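Local coordinates for protein 4-alpha-glucanotransferase (Aquifex aeolicus, PDB 1TZ7) that belongs to the amylomaltase family, also called disproportionating enzymes or D-enzymes, and folds around an eight-stranded parallel beta/alpha barrel, at residues Pro407-Trp412 against Glu435-Glu440; Asp459-Gly464 against Trp481-Asp486; Glu312-Val317 against Val330-Lys335; Met229-Ser234 against Pro274-Glu279. One frame throughout, in Å; residues are numbered along the deposited sequence.

Contact 1 of 4, residues Pro407-Trp412 against Glu435-Glu440; sequences PPIRGW and EKVNEE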
# COMPACT_ATOMS: atom_id res chain seq x y z
N PRO A 407 -11.29 -4.90 -11.24
CA PRO A 407 -12.59 -5.40 -10.80
C PRO A 407 -12.41 -6.77 -10.17
O PRO A 407 -11.55 -7.53 -10.61
CB PRO A 407 -13.41 -5.48 -12.10
CG PRO A 407 -12.43 -5.38 -13.22
CD PRO A 407 -11.19 -4.77 -12.70
N PRO A 408 -13.19 -7.09 -9.14
CA PRO A 408 -13.22 -8.45 -8.62
C PRO A 408 -13.62 -9.43 -9.71
O PRO A 408 -14.32 -9.04 -10.65
CB PRO A 408 -14.29 -8.39 -7.52
CG PRO A 408 -14.35 -6.95 -7.13
CD PRO A 408 -14.09 -6.19 -8.39
N ILE A 409 -13.17 -10.67 -9.60
CA ILE A 409 -13.36 -11.67 -10.66
C ILE A 409 -14.80 -11.74 -11.18
O ILE A 409 -15.02 -11.87 -12.38
CB ILE A 409 -12.91 -13.07 -10.14
CG1 ILE A 409 -11.38 -13.16 -10.09
CG2 ILE A 409 -13.49 -14.20 -11.02
CD1 ILE A 409 -10.70 -12.97 -11.45
N ARG A 410 -15.77 -11.64 -10.28
CA ARG A 410 -17.18 -11.81 -10.67
C ARG A 410 -17.65 -10.65 -11.55
O ARG A 410 -18.43 -10.86 -12.48
CB ARG A 410 -18.07 -11.92 -9.43
CG ARG A 410 -19.55 -12.25 -9.75
CD ARG A 410 -20.39 -12.58 -8.51
NE ARG A 410 -21.71 -13.11 -8.86
CZ ARG A 410 -22.62 -13.51 -7.98
NH1 ARG A 410 -22.36 -13.45 -6.68
NH2 ARG A 410 -23.79 -13.98 -8.39
N GLY A 411 -17.18 -9.44 -11.25
CA GLY A 411 -17.51 -8.26 -12.05
C GLY A 411 -16.74 -8.21 -13.36
O GLY A 411 -17.24 -7.76 -14.38
N TRP A 412 -15.50 -8.68 -13.31
CA TRP A 412 -14.68 -8.84 -14.51
C TRP A 412 -15.35 -9.82 -15.48
O TRP A 412 -15.40 -9.58 -16.69
CB TRP A 412 -13.28 -9.34 -14.11
CG TRP A 412 -12.50 -9.99 -15.20
CD1 TRP A 412 -11.77 -9.38 -16.18
CD2 TRP A 412 -12.35 -11.40 -15.42
NE1 TRP A 412 -11.18 -10.32 -16.99
CE2 TRP A 412 -11.52 -11.57 -16.55
CE3 TRP A 412 -12.84 -12.55 -14.78
CZ2 TRP A 412 -11.18 -12.83 -17.05
CZ3 TRP A 412 -12.49 -13.80 -15.27
CH2 TRP A 412 -11.67 -13.93 -16.40
N GLU A 435 -21.79 -17.21 -11.27
CA GLU A 435 -21.64 -17.21 -9.81
C GLU A 435 -20.63 -18.26 -9.31
O GLU A 435 -20.21 -18.22 -8.17
CB GLU A 435 -23.01 -17.43 -9.13
CG GLU A 435 -23.54 -18.86 -9.21
CD GLU A 435 -24.60 -19.03 -10.28
OE1 GLU A 435 -24.59 -18.27 -11.27
OE2 GLU A 435 -25.46 -19.93 -10.12
N LYS A 436 -20.24 -19.19 -10.19
CA LYS A 436 -19.28 -20.24 -9.84
C LYS A 436 -17.85 -19.92 -10.31
O LYS A 436 -16.92 -20.67 -10.02
CB LYS A 436 -19.72 -21.58 -10.43
CG LYS A 436 -20.92 -22.20 -9.75
CD LYS A 436 -20.55 -22.84 -8.42
CE LYS A 436 -21.66 -23.77 -7.92
NZ LYS A 436 -21.50 -25.16 -8.42
N VAL A 437 -17.69 -18.80 -11.02
CA VAL A 437 -16.41 -18.45 -11.64
C VAL A 437 -15.33 -18.20 -10.59
O VAL A 437 -14.19 -18.64 -10.76
CB VAL A 437 -16.53 -17.20 -12.55
CG1 VAL A 437 -15.15 -16.76 -13.04
CG2 VAL A 437 -17.45 -17.48 -13.72
N ASN A 438 -15.68 -17.50 -9.52
CA ASN A 438 -14.73 -17.19 -8.45
C ASN A 438 -14.10 -18.46 -7.89
O ASN A 438 -12.90 -18.54 -7.73
CB ASN A 438 -15.42 -16.42 -7.32
CG ASN A 438 -15.13 -14.94 -7.37
OD1 ASN A 438 -13.97 -14.52 -7.43
ND2 ASN A 438 -16.18 -14.13 -7.36
N GLU A 439 -14.93 -19.44 -7.59
CA GLU A 439 -14.46 -20.70 -7.03
C GLU A 439 -13.50 -21.40 -8.00
O GLU A 439 -12.46 -21.92 -7.58
CB GLU A 439 -15.64 -21.62 -6.72
CG GLU A 439 -15.26 -22.90 -6.01
CD GLU A 439 -16.44 -23.86 -5.86
OE1 GLU A 439 -16.20 -25.08 -5.82
OE2 GLU A 439 -17.59 -23.38 -5.79
N GLU A 440 -13.86 -21.42 -9.28
CA GLU A 440 -13.07 -22.12 -10.29
C GLU A 440 -11.69 -21.49 -10.44
O GLU A 440 -10.69 -22.20 -10.62
CB GLU A 440 -13.80 -22.13 -11.64
CG GLU A 440 -14.13 -23.51 -12.17
CD GLU A 440 -14.86 -24.36 -11.16
OE1 GLU A 440 -14.22 -25.23 -10.54
OE2 GLU A 440 -16.08 -24.16 -10.98
O HOH W 1 -15.28 -11.50 -7.36

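Contact 2 of 4, residues Asp459-Gly464 against Trp481-Asp486; sequences DLLNLG and WRIKED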
# COMPACT_ATOMS: atom_id res chain seq x y z
N ASP A 459 -13.20 -11.45 -3.95
CA ASP A 459 -13.37 -12.71 -4.69
C ASP A 459 -13.82 -13.84 -3.76
O ASP A 459 -14.67 -14.65 -4.12
CB ASP A 459 -12.06 -13.10 -5.37
CG ASP A 459 -11.65 -12.12 -6.46
OD1 ASP A 459 -12.52 -11.38 -6.96
OD2 ASP A 459 -10.48 -12.03 -6.88
N LEU A 460 -13.25 -13.87 -2.56
CA LEU A 460 -13.68 -14.82 -1.53
C LEU A 460 -15.17 -14.65 -1.23
O LEU A 460 -15.88 -15.63 -0.99
CB LEU A 460 -12.87 -14.60 -0.24
CG LEU A 460 -12.46 -15.85 0.56
CD1 LEU A 460 -12.05 -15.44 1.97
CD2 LEU A 460 -13.57 -16.88 0.61
N LEU A 461 -15.63 -13.40 -1.26
CA LEU A 461 -17.02 -13.08 -0.92
C LEU A 461 -17.92 -13.09 -2.16
O LEU A 461 -19.13 -12.83 -2.07
CB LEU A 461 -17.09 -11.71 -0.23
CG LEU A 461 -16.33 -11.62 1.11
CD1 LEU A 461 -16.35 -10.20 1.64
CD2 LEU A 461 -16.92 -12.58 2.13
N ASN A 462 -17.33 -13.37 -3.32
CA ASN A 462 -18.09 -13.49 -4.58
C ASN A 462 -18.84 -12.18 -4.92
O ASN A 462 -20.04 -12.20 -5.24
CB ASN A 462 -19.08 -14.67 -4.50
CG ASN A 462 -19.33 -15.32 -5.85
OD1 ASN A 462 -18.62 -15.06 -6.82
ND2 ASN A 462 -20.34 -16.17 -5.92
N LEU A 463 -18.12 -11.06 -4.87
CA LEU A 463 -18.71 -9.74 -5.10
C LEU A 463 -18.37 -9.23 -6.49
O LEU A 463 -17.36 -9.63 -7.08
CB LEU A 463 -18.22 -8.75 -4.05
CG LEU A 463 -18.58 -9.08 -2.60
CD1 LEU A 463 -17.91 -8.10 -1.65
CD2 LEU A 463 -20.10 -9.09 -2.39
N GLY A 464 -19.20 -8.33 -7.01
CA GLY A 464 -19.07 -7.86 -8.39
C GLY A 464 -18.36 -6.51 -8.50
O GLY A 464 -17.56 -6.14 -7.64
N TRP A 481 -14.38 0.67 -0.55
CA TRP A 481 -15.07 -0.60 -0.30
C TRP A 481 -14.76 -1.14 1.08
O TRP A 481 -13.61 -1.14 1.51
CB TRP A 481 -14.71 -1.67 -1.33
CG TRP A 481 -15.36 -2.99 -1.00
CD1 TRP A 481 -16.67 -3.33 -1.18
CD2 TRP A 481 -14.74 -4.13 -0.40
NE1 TRP A 481 -16.90 -4.61 -0.73
CE2 TRP A 481 -15.73 -5.13 -0.25
CE3 TRP A 481 -13.43 -4.42 0.03
CZ2 TRP A 481 -15.46 -6.39 0.29
CZ3 TRP A 481 -13.17 -5.67 0.57
CH2 TRP A 481 -14.18 -6.63 0.70
N ARG A 482 -15.79 -1.62 1.76
CA ARG A 482 -15.62 -2.31 3.04
C ARG A 482 -16.43 -3.60 3.06
O ARG A 482 -17.47 -3.71 2.40
CB ARG A 482 -16.07 -1.41 4.20
CG ARG A 482 -15.30 -0.11 4.31
CD ARG A 482 -15.11 0.36 5.75
NE ARG A 482 -16.38 0.74 6.38
CZ ARG A 482 -16.64 0.61 7.68
NH1 ARG A 482 -17.82 0.98 8.15
NH2 ARG A 482 -15.73 0.10 8.51
N ILE A 483 -15.96 -4.56 3.84
CA ILE A 483 -16.75 -5.73 4.20
C ILE A 483 -18.01 -5.29 4.92
O ILE A 483 -17.94 -4.50 5.86
CB ILE A 483 -15.92 -6.68 5.11
CG1 ILE A 483 -14.72 -7.24 4.34
CG2 ILE A 483 -16.78 -7.81 5.63
CD1 ILE A 483 -13.60 -7.76 5.25
N LYS A 484 -19.16 -5.80 4.47
CA LYS A 484 -20.46 -5.49 5.09
C LYS A 484 -21.14 -6.76 5.64
O LYS A 484 -22.18 -6.67 6.30
CB LYS A 484 -21.39 -4.82 4.07
CG LYS A 484 -20.89 -3.49 3.54
CD LYS A 484 -21.72 -3.02 2.34
CE LYS A 484 -20.90 -2.14 1.40
NZ LYS A 484 -19.86 -2.93 0.65
N GLU A 485 -20.56 -7.93 5.36
CA GLU A 485 -21.19 -9.21 5.69
C GLU A 485 -20.31 -10.02 6.65
O GLU A 485 -19.15 -9.68 6.86
CB GLU A 485 -21.45 -10.02 4.41
CG GLU A 485 -20.18 -10.54 3.73
CD GLU A 485 -20.42 -11.02 2.30
OE1 GLU A 485 -20.59 -12.24 2.10
OE2 GLU A 485 -20.45 -10.17 1.38
N ASP A 486 -20.87 -11.09 7.21
CA ASP A 486 -20.10 -12.01 8.05
C ASP A 486 -19.25 -12.94 7.18
O ASP A 486 -19.72 -13.98 6.72
CB ASP A 486 -21.04 -12.84 8.94
CG ASP A 486 -20.27 -13.76 9.91
OD1 ASP A 486 -19.02 -13.68 9.96
OD2 ASP A 486 -20.84 -14.58 10.66

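Contact 3 of 4, residues Glu312-Val317 against Val330-Lys335; sequences EAYWEV and VKAPGK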
# COMPACT_ATOMS: atom_id res chain seq x y z
N GLU A 312 14.43 -0.18 -13.39
CA GLU A 312 15.21 -0.38 -14.62
C GLU A 312 15.17 0.88 -15.49
O GLU A 312 16.19 1.34 -15.97
CB GLU A 312 14.66 -1.58 -15.41
CG GLU A 312 15.55 -2.01 -16.58
CD GLU A 312 15.25 -1.23 -17.86
OE1 GLU A 312 16.20 -0.95 -18.63
OE2 GLU A 312 14.06 -0.91 -18.10
N ALA A 313 13.96 1.40 -15.70
CA ALA A 313 13.78 2.65 -16.44
C ALA A 313 12.41 3.25 -16.11
O ALA A 313 11.44 2.52 -15.92
CB ALA A 313 13.91 2.41 -17.94
N TYR A 314 12.34 4.58 -16.04
CA TYR A 314 11.11 5.26 -15.66
C TYR A 314 10.70 6.30 -16.69
O TYR A 314 11.54 6.89 -17.37
CB TYR A 314 11.26 5.91 -14.28
CG TYR A 314 12.25 7.05 -14.24
CD1 TYR A 314 11.83 8.37 -14.39
CD2 TYR A 314 13.61 6.81 -14.04
CE1 TYR A 314 12.73 9.41 -14.35
CE2 TYR A 314 14.52 7.85 -14.00
CZ TYR A 314 14.08 9.15 -14.15
OH TYR A 314 14.98 10.19 -14.11
N TRP A 315 9.39 6.51 -16.81
CA TRP A 315 8.85 7.47 -17.75
C TRP A 315 8.92 8.88 -17.16
O TRP A 315 8.39 9.14 -16.08
CB TRP A 315 7.41 7.10 -18.10
CG TRP A 315 6.82 7.90 -19.23
CD1 TRP A 315 5.84 8.84 -19.14
CD2 TRP A 315 7.18 7.83 -20.62
NE1 TRP A 315 5.56 9.35 -20.38
CE2 TRP A 315 6.37 8.75 -21.31
CE3 TRP A 315 8.10 7.07 -21.35
CZ2 TRP A 315 6.45 8.94 -22.69
CZ3 TRP A 315 8.18 7.27 -22.73
CH2 TRP A 315 7.37 8.19 -23.38
N GLU A 316 9.58 9.78 -17.88
CA GLU A 316 9.86 11.12 -17.40
C GLU A 316 9.28 12.16 -18.39
O GLU A 316 9.67 12.19 -19.55
CB GLU A 316 11.37 11.31 -17.29
CG GLU A 316 11.80 12.66 -16.78
CD GLU A 316 13.31 12.81 -16.74
OE1 GLU A 316 13.93 12.44 -15.72
OE2 GLU A 316 13.88 13.29 -17.74
N VAL A 317 8.37 13.01 -17.90
CA VAL A 317 7.74 14.04 -18.75
C VAL A 317 7.97 15.47 -18.18
O VAL A 317 7.89 15.67 -16.98
CB VAL A 317 6.20 13.78 -18.94
CG1 VAL A 317 5.88 12.29 -18.80
CG2 VAL A 317 5.38 14.61 -17.96
N VAL A 330 13.89 6.88 -19.14
CA VAL A 330 15.19 7.20 -18.58
C VAL A 330 15.67 6.05 -17.69
O VAL A 330 14.97 5.63 -16.77
CB VAL A 330 15.12 8.49 -17.73
CG1 VAL A 330 16.50 8.83 -17.17
CG2 VAL A 330 14.57 9.65 -18.56
N LYS A 331 16.87 5.55 -17.98
CA LYS A 331 17.43 4.41 -17.25
C LYS A 331 17.71 4.78 -15.80
O LYS A 331 18.26 5.85 -15.52
CB LYS A 331 18.71 3.92 -17.92
CG LYS A 331 18.50 3.35 -19.34
CD LYS A 331 17.89 1.95 -19.31
CE LYS A 331 17.69 1.39 -20.72
NZ LYS A 331 16.38 0.69 -20.87
N ALA A 332 17.32 3.90 -14.88
CA ALA A 332 17.66 4.03 -13.46
C ALA A 332 18.63 2.91 -13.06
O ALA A 332 18.71 1.88 -13.72
CB ALA A 332 16.38 3.96 -12.61
N PRO A 333 19.37 3.11 -11.97
CA PRO A 333 20.45 2.20 -11.58
C PRO A 333 19.96 1.02 -10.72
O PRO A 333 20.41 0.86 -9.59
CB PRO A 333 21.39 3.10 -10.78
CG PRO A 333 20.47 4.08 -10.11
CD PRO A 333 19.24 4.23 -11.02
N GLY A 334 19.06 0.22 -11.26
CA GLY A 334 18.42 -0.84 -10.51
C GLY A 334 19.39 -1.92 -10.08
O GLY A 334 19.31 -2.43 -8.96
N LYS A 335 20.32 -2.27 -10.96
CA LYS A 335 21.32 -3.30 -10.67
C LYS A 335 22.16 -2.90 -9.44
O LYS A 335 22.39 -3.71 -8.55
CB LYS A 335 22.23 -3.53 -11.88
CG LYS A 335 21.73 -4.64 -12.83
CD LYS A 335 21.22 -4.07 -14.16
CE LYS A 335 22.35 -3.87 -15.16
NZ LYS A 335 22.67 -5.13 -15.88

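Contact 4 of 4, residues Met229-Ser234 against Pro274-Glu279; sequences MYPSYS and PVYNWE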
# COMPACT_ATOMS: atom_id res chain seq x y z
N MET A 229 6.32 3.64 -5.44
CA MET A 229 7.57 4.02 -6.06
C MET A 229 7.97 5.43 -5.62
O MET A 229 9.11 5.68 -5.26
CB MET A 229 7.44 3.98 -7.58
CG MET A 229 8.63 4.59 -8.35
SD MET A 229 10.23 3.82 -7.98
CE MET A 229 10.05 2.25 -8.80
N TYR A 230 6.99 6.33 -5.64
CA TYR A 230 7.22 7.77 -5.54
C TYR A 230 6.42 8.35 -4.37
O TYR A 230 5.32 7.89 -4.09
CB TYR A 230 6.75 8.47 -6.81
CG TYR A 230 7.58 8.21 -8.06
CD1 TYR A 230 7.01 7.63 -9.19
CD2 TYR A 230 8.92 8.58 -8.11
CE1 TYR A 230 7.75 7.41 -10.33
CE2 TYR A 230 9.67 8.35 -9.25
CZ TYR A 230 9.08 7.77 -10.36
OH TYR A 230 9.83 7.55 -11.49
N PRO A 231 6.96 9.38 -3.72
CA PRO A 231 6.15 10.23 -2.85
C PRO A 231 5.38 11.24 -3.67
O PRO A 231 5.70 11.43 -4.85
CB PRO A 231 7.20 10.94 -2.00
CG PRO A 231 8.39 11.06 -2.89
CD PRO A 231 8.36 9.82 -3.78
N SER A 232 4.40 11.89 -3.07
CA SER A 232 3.77 13.05 -3.70
C SER A 232 4.71 14.26 -3.58
O SER A 232 5.55 14.31 -2.69
CB SER A 232 2.42 13.36 -3.04
OG SER A 232 2.58 13.74 -1.69
N TYR A 233 4.55 15.22 -4.49
CA TYR A 233 5.33 16.45 -4.42
C TYR A 233 5.06 17.17 -3.11
O TYR A 233 5.97 17.75 -2.51
CB TYR A 233 4.99 17.37 -5.59
CG TYR A 233 5.73 18.68 -5.56
CD1 TYR A 233 5.05 19.89 -5.50
CD2 TYR A 233 7.12 18.71 -5.58
CE1 TYR A 233 5.73 21.09 -5.47
CE2 TYR A 233 7.81 19.91 -5.54
CZ TYR A 233 7.11 21.10 -5.49
OH TYR A 233 7.79 22.28 -5.45
N SER A 234 3.81 17.12 -2.66
CA SER A 234 3.41 17.70 -1.39
C SER A 234 3.61 16.69 -0.25
O SER A 234 2.64 16.15 0.29
CB SER A 234 1.94 18.12 -1.44
OG SER A 234 1.73 19.08 -2.47
N PRO A 274 7.07 14.12 -8.58
CA PRO A 274 8.41 14.46 -9.06
C PRO A 274 9.23 13.18 -9.23
O PRO A 274 9.08 12.27 -8.43
CB PRO A 274 8.98 15.33 -7.95
CG PRO A 274 8.26 14.88 -6.72
CD PRO A 274 6.89 14.48 -7.16
N VAL A 275 10.06 13.11 -10.26
CA VAL A 275 10.88 11.93 -10.49
C VAL A 275 12.15 12.01 -9.68
O VAL A 275 12.56 13.09 -9.26
CB VAL A 275 11.23 11.75 -12.00
CG1 VAL A 275 9.97 11.65 -12.83
CG2 VAL A 275 12.12 12.89 -12.49
N TYR A 276 12.77 10.86 -9.45
CA TYR A 276 14.01 10.79 -8.71
C TYR A 276 15.17 11.30 -9.56
O TYR A 276 15.25 11.00 -10.75
CB TYR A 276 14.28 9.35 -8.27
CG TYR A 276 13.35 8.83 -7.18
CD1 TYR A 276 12.68 7.62 -7.33
CD2 TYR A 276 13.15 9.55 -6.00
CE1 TYR A 276 11.83 7.14 -6.34
CE2 TYR A 276 12.29 9.07 -5.00
CZ TYR A 276 11.64 7.86 -5.18
OH TYR A 276 10.79 7.37 -4.20
N ASN A 277 16.06 12.07 -8.95
CA ASN A 277 17.40 12.26 -9.48
C ASN A 277 18.30 11.10 -9.05
O ASN A 277 18.99 11.18 -8.04
CB ASN A 277 17.98 13.58 -8.98
CG ASN A 277 19.27 13.95 -9.68
OD1 ASN A 277 19.27 14.28 -10.86
ND2 ASN A 277 20.36 13.91 -8.96
N TRP A 278 18.28 10.03 -9.83
CA TRP A 278 18.87 8.76 -9.41
C TRP A 278 20.39 8.84 -9.25
O TRP A 278 20.98 8.09 -8.48
CB TRP A 278 18.51 7.65 -10.39
CG TRP A 278 17.21 6.98 -10.07
CD1 TRP A 278 16.02 7.13 -10.72
CD2 TRP A 278 16.96 6.07 -8.99
NE1 TRP A 278 15.05 6.36 -10.13
CE2 TRP A 278 15.60 5.70 -9.06
CE3 TRP A 278 17.75 5.52 -7.98
CZ2 TRP A 278 15.01 4.81 -8.16
CZ3 TRP A 278 17.16 4.63 -7.08
CH2 TRP A 278 15.81 4.29 -7.18
N GLU A 279 21.01 9.76 -9.97
CA GLU A 279 22.45 9.93 -9.87
C GLU A 279 22.84 10.44 -8.47
O GLU A 279 23.93 10.15 -7.98
CB GLU A 279 22.98 10.85 -10.99
CG GLU A 279 23.23 12.29 -10.56
CD GLU A 279 23.76 13.14 -11.71
OE1 GLU A 279 23.13 13.13 -12.80
OE2 GLU A 279 24.79 13.82 -11.53
O HOH W 2 12.52 8.41 -11.13

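Contact 1 of 4, residues Pro407-Trp412 against Glu435-Glu440
The first turns of helix 409-414 and helix 437-447 meet here: Ile409 packs on Val437 and Asn438, and Arg410 on Asn438 and Glu435. No direct hydrogen bond joins the two segments. Ile409 packs with its gamma methyl: CG2 lies 3.7 Å from Val437 CG1. The Asn438 amide lies against the same side chain, its OD1 3.3 Å from Ile409 CB. CG2 stands anti to the backbone N of Ile409, while CG1 and CD1 lead away from residues 435-440; the side chain also touches Leu441. The amide nitrogen of Asn438 works through water 1, giving it a bond of 2.8 Å from ND2. The same water accepts from Arg410 N at 3.0 Å, so it bridges the two helix starts. ND2 also bonds Asn462 OD1, and these two partners hold the rotation of the amide. Both helices belong to the connection between strand 397-400 and strand 452-456, two neighbouring strands of the parallel barrel. Pro408 is the N-cap residue of the first helix, and its O accepts from Trp412 N at 2.9 Å. Asp459 OD1 takes the N-H of Ile409, next to that cap. Arg410 runs outward as an extended chain, with CG anti to the backbone N (chi1 -173°). One face of its guanidinium rests on Glu435, with NH2 3.6 Å from Glu435 CB. The Glu435 carboxylate turns elsewhere: Arg410 NH2 and Glu435 OE1 are 5.2 Å apart. NH2 forms its salt bridge with Glu434 instead, while NH1 bonds Asn462 O.

Contact 2 of 4, residues Asp459-Gly464 against Trp481-Asp486
Leucine side chains from the turn that ends helix 457-460 pack against Trp481 and Glu485 in the loop leading to helix 491-500. The contact is van der Waals packing; no hydrogen bond crosses it. Leu463 reaches the indole with CD1, 3.6 Å from Trp481 CZ2, and the two side chains cross at about a right angle. Leu461 comes to the ring edge, near its plane, with CD1 4.1 Å from the same Trp481 CZ2. With CG anti to the backbone N (chi1 176°), the Trp481 indole extends toward the two leucines. Helix 457-460 follows directly on strand 452-456 of the parallel barrel and stops in a Schellman motif. Asn462 takes a positive phi of 59° in this motif. Its N makes a weak bond of 3.1 Å to Asp459 O. The reversal places Leu461 and Leu463, one before and one after Asn462, toward the facing loop. Glu485 lies alongside both leucines, running in the opposite direction. Its OE1 is 3.7 Å from Leu461 CD2, and its OE2 is 3.9 Å from Leu463 CD2. These are van der Waals contacts of methyl groups with a carboxylate. Ile483 adds a looser touch, with CG1 4.3 Å from Leu461 CD1. Within the loop, Lys484 folds back so that NZ bonds Arg482 O at 3.1 Å, in the carbonyl plane. Ser32 ties this loop down through Trp481 O and the backbone of Ile483. Arg482 reaches Gly113 O and Ser35 O.

Contact 3 of 4, residues Glu312-Val317 against Val330-Lys335
Tyr314 and Val330 form an antiparallel hydrogen-bonded pair. Tyr314 N gives to Val330 O at 2.9 Å with an N-H...O angle of 162°. Val330 N returns the bond to Tyr314 O, also 2.9 Å. Beside it, Ala313 and Lys331 form a non-hydrogen-bonded pair. Past the last bridge, Ala332 N still bonds Glu312 O at 3.0 Å, from above the carbonyl plane (56° out of it). This is the beta hairpin of strands 313-318 and 328-331, and the second strand is outermost in its four-stranded antiparallel sheet. Glu312 bends at chi2, and its carboxylate meets Lys331 in a salt bridge. Lys331 NZ is 2.8 Å from Glu312 OE1, on the syn lone pair of that oxygen. Glu312 OE2 has its own partner in Arg309. Over the Tyr314 ring, Val330 CB makes a CH-pi contact, 4.0 Å from the centroid. Tyr314 OH donates to Glu316 OE1 at 3.0 Å, meeting the oxygen on its anti side and 31° out of the carboxylate plane. Lys246 NZ bonds both that hydroxyl and OE1, and Arg328 pairs with OE2. The Glu316 carboxylate also touches Val330 CG2, with OE2 3.8 Å away.

Contact 4 of 4, residues Met229-Ser234 against Pro274-Glu279
Tyr276 puts its hydroxyl on a backbone carbonyl of the facing loop: OH donates to Met229 O over only 2.6 Å. The donor lies in the carbonyl plane, with a C=O...O angle of 149°. The side chain of the same methionine makes a Met-aromatic contact. Met229 SD sits at the edge of the Tyr276 ring, 4.0 Å from Tyr276 CE1. Tyr230 CD2 lies over one face of that ring, offset toward the rim, and Tyr230 CE2 is 3.6 Å from Tyr276 CD1. The two ring planes are oblique, 39° apart. Met229 CG, anti to its own backbone N (chi1 170°), lies over the centre of the Tyr230 ring, and the bend at chi2 sets the position of SD. Water 2 adds a polar link near the plane of the Tyr230 ring. It is 2.8 Å from Tyr230 OH and accepts from Tyr276 N at 3.0 Å. Pro231 and Tyr276 come from opposite directions, with Pro231 CD 3.5 Å from Tyr276 OH. Farther along, Pro274 packs on Tyr233, with CD 3.8 Å from Tyr233 CB, while Tyr233 OH bonds Leu251 O. Residues 229-234 follow barrel strand 222-227 and lead into helix 236-240, where Val238 touches both Pro231 and Pro274. Residues 274-279 carry the chain from strand 269-274 to helix 278-283. Tyr230 and Val275 both pack on Ala257 of strand 255-259 and on Tyr314 of strand 313-318.

Overall arrangement
Contacts 1 and 2 adjoin, with centres about 12 Å apart. The end of helix 457-460 and the turn after it belong to contact 2 and also supply polar partners to contact 1. Contacts 3 and 4 form a second pair, also about 12 Å between centres, where Pro333 of contact 3 packs on Trp278 of contact 4. Contacts 1 and 4 lie on opposite sides of the chain's centre. Contacts 1, 2 and 4 are mostly buried, though contact 2 has an exposed rim at Glu485; contact 3 is only partly buried. Contact 3 alone uses paired strands and a salt bridge between its segments. Contact 2 is van der Waals packing of leucines on an indole and a carboxylate, and contacts 1 and 4 each include a bridging water.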